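Aminomethyltransferase (Bartonella henselae, PDB 3GIR) is a protein of the aminomethyltransferase family, with a folate-binding-type domain and a C-terminal barrel domain. Local coordinates at residues A[236-240]-A[241-245]. Residues are numbered along the deposited sequence; the frame is centred on the assembly and turned at random.
Sequences KLLGD and SRVEW. With NA (sodium ion), chain B.
A type I beta turn, Asp240 to Val243, joins the end of helix 227-238 to strand 243-245, and Arg242 grips the Asp240 carboxylate within it. The turn is closed by Val243 N donating to Asp240 O (3.1 Å). Asp240 O also binds the sodium ion at 2.4 Å, together with Leu238 O, Val243 O and three waters, a six-ligand shell that ties helix end, turn and strand to one cation. One of these waters also donates to Ser241 O and Glu244 OE2.

The Asp240 side chain has CG anti to the backbone N (chi1 -171°), which sets the carboxylate beside its own carbonyl carbon, within reach of Arg242 N. Asp240 OD2 thereby accepts Arg242 N through its anti lone pair, at 2.9 Å, as in an Asx turn, and Arg242 NE through its syn one. Arg242 NH2 reaches Asp240 OD1 at 2.8 Å, completing a side-on salt bridge in which the carboxylate and guanidinium planes are 19° apart, nearly coplanar. The same NH2 also pairs with Asp188 at the end of helix 182-188.

On the strand side, Leu238 lays its CD2 over one face of the Trp245 indole, 3.7 Å from the five-membered-ring centroid and 15° off its normal, a CH-pi contact. Leu238 CD1 meets Trp245 NE1 at 3.2 Å. Val243 CB rests against Leu237 O (3.4 Å), while Val243 and Trp245 also touch Leu78 of the neighbouring parallel strand 76-80.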
loop_
_atom_site.group_PDB
_atom_site.type_symbol
_atom_site.label_atom_id
_atom_site.label_comp_id
_atom_site.label_asym_id
_atom_site.label_seq_id
_atom_site.Cartn_x
_atom_site.Cartn_y
_atom_site.Cartn_z
ATOM N N LYS A 236 -4.426 -1.974 24.759
ATOM C CA LYS A 236 -4.654 -3.426 24.945
ATOM C C LYS A 236 -3.778 -4.299 24.064
ATOM O O LYS A 236 -3.199 -5.305 24.512
ATOM C CB LYS A 236 -6.137 -3.723 24.755
ATOM C CG LYS A 236 -6.541 -5.189 24.827
ATOM C CD LYS A 236 -8.063 -5.275 24.662
ATOM C CE LYS A 236 -8.621 -6.638 25.033
ATOM N NZ LYS A 236 -10.056 -6.669 24.658
ATOM N N LEU A 237 -3.637 -3.945 22.772
ATOM C CA LEU A 237 -2.766 -4.740 21.914
ATOM C C LEU A 237 -1.288 -4.590 22.268
ATOM O O LEU A 237 -0.532 -5.555 22.299
ATOM C CB LEU A 237 -2.960 -4.320 20.464
ATOM C CG LEU A 237 -4.303 -4.599 19.911
ATOM C CD1 LEU A 237 -4.438 -3.924 18.513
ATOM C CD2 LEU A 237 -4.588 -6.055 19.755
ATOM N N LEU A 238 -0.852 -3.389 22.568
ATOM C CA LEU A 238 0.548 -3.140 22.979
ATOM C C LEU A 238 0.956 -3.836 24.246
ATOM O O LEU A 238 2.125 -4.210 24.417
ATOM C CB LEU A 238 0.728 -1.668 23.227
ATOM C CG LEU A 238 0.956 -0.820 22.039
ATOM C CD1 LEU A 238 0.604 0.641 22.381
ATOM C CD2 LEU A 238 2.483 -1.077 21.601
ATOM N N GLY A 239 -0.020 -4.037 25.116
ATOM C CA GLY A 239 0.178 -4.755 26.380
ATOM C C GLY A 239 0.612 -6.197 26.172
ATOM O O GLY A 239 1.200 -6.798 27.063
ATOM N N ASP A 240 0.388 -6.751 25.003
ATOM C CA ASP A 240 0.791 -8.138 24.686
ATOM C C ASP A 240 2.306 -8.121 24.504
ATOM O O ASP A 240 2.859 -7.217 23.799
ATOM C CB ASP A 240 0.087 -8.619 23.402
ATOM C CG ASP A 240 0.267 -10.075 23.100
ATOM O OD1 ASP A 240 -0.743 -10.822 22.945
ATOM O OD2 ASP A 240 1.437 -10.528 22.972
ATOM N N SER A 241 2.999 -9.074 25.113
ATOM C CA SER A 241 4.460 -9.042 25.080
ATOM C C SER A 241 5.037 -9.330 23.665
ATOM O O SER A 241 6.205 -9.071 23.424
ATOM C CB SER A 241 5.023 -10.035 26.125
ATOM O OG SER A 241 4.678 -11.343 25.673
ATOM N N ARG A 242 4.211 -9.813 22.755
ATOM C CA ARG A 242 4.627 -10.092 21.367
ATOM C C ARG A 242 4.560 -8.811 20.473
ATOM O O ARG A 242 5.057 -8.896 19.352
ATOM C CB ARG A 242 3.831 -11.191 20.740
ATOM C CG ARG A 242 3.997 -12.523 21.516
ATOM C CD ARG A 242 2.983 -13.501 21.161
ATOM N NE ARG A 242 1.676 -13.149 21.700
ATOM C CZ ARG A 242 0.649 -14.004 21.781
ATOM N NH1 ARG A 242 0.718 -15.261 21.287
ATOM N NH2 ARG A 242 -0.459 -13.582 22.317
ATOM N N VAL A 243 3.964 -7.731 21.000
ATOM C CA VAL A 243 3.620 -6.555 20.178
ATOM C C VAL A 243 4.512 -5.364 20.537
ATOM O O VAL A 243 4.697 -5.021 21.704
ATOM C CB VAL A 243 2.160 -6.159 20.398
ATOM C CG1 VAL A 243 1.717 -4.970 19.571
ATOM C CG2 VAL A 243 1.227 -7.328 19.996
ATOM N N GLU A 244 5.045 -4.738 19.481
ATOM C CA GLU A 244 5.690 -3.436 19.613
ATOM C C GLU A 244 5.166 -2.509 18.562
ATOM O O GLU A 244 4.810 -2.946 17.472
ATOM C CB GLU A 244 7.197 -3.557 19.456
ATOM C CG GLU A 244 7.892 -4.522 20.453
ATOM C CD GLU A 244 7.955 -3.990 21.903
ATOM O OE1 GLU A 244 7.637 -2.828 22.183
ATOM O OE2 GLU A 244 8.324 -4.766 22.823
ATOM N N TRP A 245 5.216 -1.215 18.830
ATOM C CA TRP A 245 4.982 -0.210 17.793
ATOM C C TRP A 245 6.129 -0.213 16.750
ATOM O O TRP A 245 7.315 -0.424 17.097
ATOM C CB TRP A 245 5.026 1.177 18.377
ATOM C CG TRP A 245 3.843 1.682 19.132
ATOM C CD1 TRP A 245 3.885 2.080 20.449
ATOM C CD2 TRP A 245 2.511 1.929 18.673
ATOM N NE1 TRP A 245 2.673 2.543 20.831
ATOM C CE2 TRP A 245 1.795 2.474 19.765
ATOM C CE3 TRP A 245 1.848 1.747 17.475
ATOM C CZ2 TRP A 245 0.453 2.865 19.671
ATOM C CZ3 TRP A 245 0.528 2.090 17.387
ATOM C CH2 TRP A 245 -0.176 2.654 18.495
HETATM NA NA NA B . 4.110 -5.234 23.986
HETATM O O HOH W 1 4.103 -5.563 26.470
HETATM O O HOH W 2 1.831 -12.798 25.154
HETATM O O HOH W 3 6.368 -6.238 24.199
HETATM O O HOH W 4 5.345 -3.237 24.366
#